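Local coordinates for predicted protein (Phaeodactylum tricornutum CCAP 1055/1, PDB 5Z5M) that catalyses the last two steps from urate to (S)-allantoin, hydrolysing 5-hydroxyisourate and decarboxylating the resulting OHCU, with both activities fused in one chain, at the interface of chains A and B. Residues are numbered along the deposited sequence; one frame, centred on the assembly and turned at random. Chains: chain A/B, Predicted protein.

The interface of chains A and B. Residues chain A 132, 240-242, 274-275; chain B 263-265, 267.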
loop_
_atom_site.group_PDB
_atom_site.type_symbol
_atom_site.label_atom_id
_atom_site.label_comp_id
_atom_site.label_asym_id
_atom_site.label_seq_id
_atom_site.Cartn_x
_atom_site.Cartn_y
_atom_site.Cartn_z
ATOM N N ARG A 132 15.828 -1.558 -22.714
ATOM C CA ARG A 132 17.259 -1.676 -22.467
ATOM C C ARG A 132 17.645 -3.122 -22.184
ATOM O O ARG A 132 17.201 -3.704 -21.193
ATOM C CB ARG A 132 17.670 -0.779 -21.300
ATOM C CG ARG A 132 17.566 0.694 -21.624
ATOM C CD ARG A 132 18.092 1.550 -20.499
ATOM N NE ARG A 132 18.140 2.955 -20.887
ATOM C CZ ARG A 132 19.195 3.538 -21.445
ATOM N NH1 ARG A 132 20.294 2.837 -21.685
ATOM N NH2 ARG A 132 19.150 4.824 -21.763
ATOM N N VAL A 240 21.896 6.715 -15.138
ATOM C CA VAL A 240 20.887 5.799 -15.664
ATOM C C VAL A 240 21.332 4.349 -15.479
ATOM O O VAL A 240 22.482 4.002 -15.756
ATOM C CB VAL A 240 20.604 6.080 -17.159
ATOM C CG1 VAL A 240 19.722 4.990 -17.767
ATOM C CG2 VAL A 240 19.961 7.450 -17.325
ATOM N N GLY A 241 20.426 3.510 -14.983
ATOM C CA GLY A 241 20.723 2.104 -14.788
ATOM C C GLY A 241 19.797 1.432 -13.794
ATOM O O GLY A 241 18.807 2.019 -13.358
ATOM N N GLN A 242 20.114 0.190 -13.443
ATOM C CA GLN A 242 19.316 -0.544 -12.480
ATOM C C GLN A 242 20.028 -0.595 -11.136
ATOM O O GLN A 242 21.235 -0.828 -11.073
ATOM C CB GLN A 242 19.030 -1.960 -12.984
ATOM C CG GLN A 242 18.041 -2.715 -12.138
ATOM C CD GLN A 242 17.769 -4.112 -12.666
ATOM O OE1 GLN A 242 18.691 -4.839 -13.044
ATOM N NE2 GLN A 242 16.496 -4.489 -12.705
ATOM N N GLY A 274 14.810 1.011 -11.349
ATOM C CA GLY A 274 15.558 1.634 -12.422
ATOM C C GLY A 274 15.506 3.145 -12.348
ATOM O O GLY A 274 14.493 3.717 -11.936
ATOM N N ILE A 275 16.611 3.779 -12.734
ATOM C CA ILE A 275 16.680 5.230 -12.890
ATOM C C ILE A 275 16.804 5.569 -14.377
ATOM O O ILE A 275 17.709 5.095 -15.054
ATOM C CB ILE A 275 17.856 5.834 -12.110
ATOM C CG1 ILE A 275 17.595 5.710 -10.600
ATOM C CG2 ILE A 275 18.067 7.310 -12.503
ATOM C CD1 ILE A 275 18.816 5.966 -9.752
ATOM N N GLN B 263 14.471 2.775 -19.180
ATOM C CA GLN B 263 14.937 1.981 -18.050
ATOM C C GLN B 263 13.788 1.954 -17.057
ATOM O O GLN B 263 13.593 2.916 -16.310
ATOM C CB GLN B 263 16.192 2.579 -17.415
ATOM C CG GLN B 263 16.666 1.846 -16.170
ATOM C CD GLN B 263 17.474 0.596 -16.491
ATOM O OE1 GLN B 263 18.401 0.632 -17.299
ATOM N NE2 GLN B 263 17.123 -0.510 -15.860
ATOM N N PRO B 264 13.001 0.872 -17.064
ATOM C CA PRO B 264 11.749 0.896 -16.301
ATOM C C PRO B 264 11.990 1.077 -14.812
ATOM O O PRO B 264 12.996 0.586 -14.294
ATOM C CB PRO B 264 11.124 -0.473 -16.595
ATOM C CG PRO B 264 12.255 -1.327 -17.044
ATOM C CD PRO B 264 13.205 -0.412 -17.755
ATOM N N PHE B 265 11.088 1.782 -14.138
ATOM C CA PHE B 265 11.217 1.950 -12.703
ATOM C C PHE B 265 11.159 0.582 -12.054
ATOM O O PHE B 265 11.956 0.286 -11.181
ATOM C CB PHE B 265 10.130 2.862 -12.135
ATOM C CG PHE B 265 10.188 3.000 -10.644
ATOM C CD1 PHE B 265 11.266 3.620 -10.036
ATOM C CD2 PHE B 265 9.172 2.496 -9.848
ATOM C CE1 PHE B 265 11.332 3.734 -8.656
ATOM C CE2 PHE B 265 9.229 2.612 -8.471
ATOM C CZ PHE B 265 10.312 3.226 -7.874
ATOM N N ASP B 267 11.085 -3.558 -13.104
ATOM C CA ASP B 267 11.248 -4.560 -14.148
ATOM C C ASP B 267 11.072 -5.943 -13.532
ATOM O O ASP B 267 10.016 -6.565 -13.638
ATOM C CB ASP B 267 12.624 -4.421 -14.805
ATOM C CG ASP B 267 12.835 -5.401 -15.940
ATOM O OD1 ASP B 267 11.838 -5.810 -16.572
ATOM O OD2 ASP B 267 14.004 -5.754 -16.205
HETATM O O HOH W 1 12.886 4.604 -14.103
#
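B:Gln263 reaches from a loop of chain B into chain A, where its side chain lies between the aliphatic part of A:Arg132 and the backbone at the start of strand 241-248. CG stands anti to the backbone N, and the chain then bends at chi2 (81°), which turns the carboxamide across the arginine chain rather than alongside it. The two side chains cross at about a right angle, yet the amide and guanidinium planes are only 19° apart. It is the methylene CD of A:Arg132 that touches the glutamine, 3.3 Å from the amide oxygen OE1 of B:Gln263; CB of B:Gln263 lies against the same methylene. On the glutamine's other flank, CG of B:Gln263 packs 3.5 Å from the carbonyl O of A:Gly241 and also meets the carbonyl O of A:Ile275. The amide nitrogen NE2 of B:Gln263 ends beside CB of A:Gln242 at 3.7 Å, a van der Waals contact. Within chain A, CG1 of A:Val240 sits 3.9 Å above one face of the A:Arg132 guanidinium, toward its rim, and may help to place the arginine. An alanine in place of B:Gln263 would probably open a gap between A:Arg132 and A:Gly241 and leave the arginine chain freer to turn.

Backbone groups supply a polar link beside this. A:Gly274 N donates to the carbonyl O of B:Phe265 at 3.0 Å, tilted 34° from the carbonyl plane. A water bridges the same glycine to the glutamine backbone, 2.8 Å from A:Gly274 O and 2.9 Å from B:Gln263 O.

The patch belongs to a two-fold interface between protein copies, probably reflecting the oligomerisation usual in the transthyretin/HIU hydrolase family. On chain A it joins the beginning of strand 241-248 to the end of strand 268-275, both in the HIU hydrolase region, with A:Arg132 added from a loop of the OHCU decarboxylase region. The chain B loop precedes its own strand 268-275.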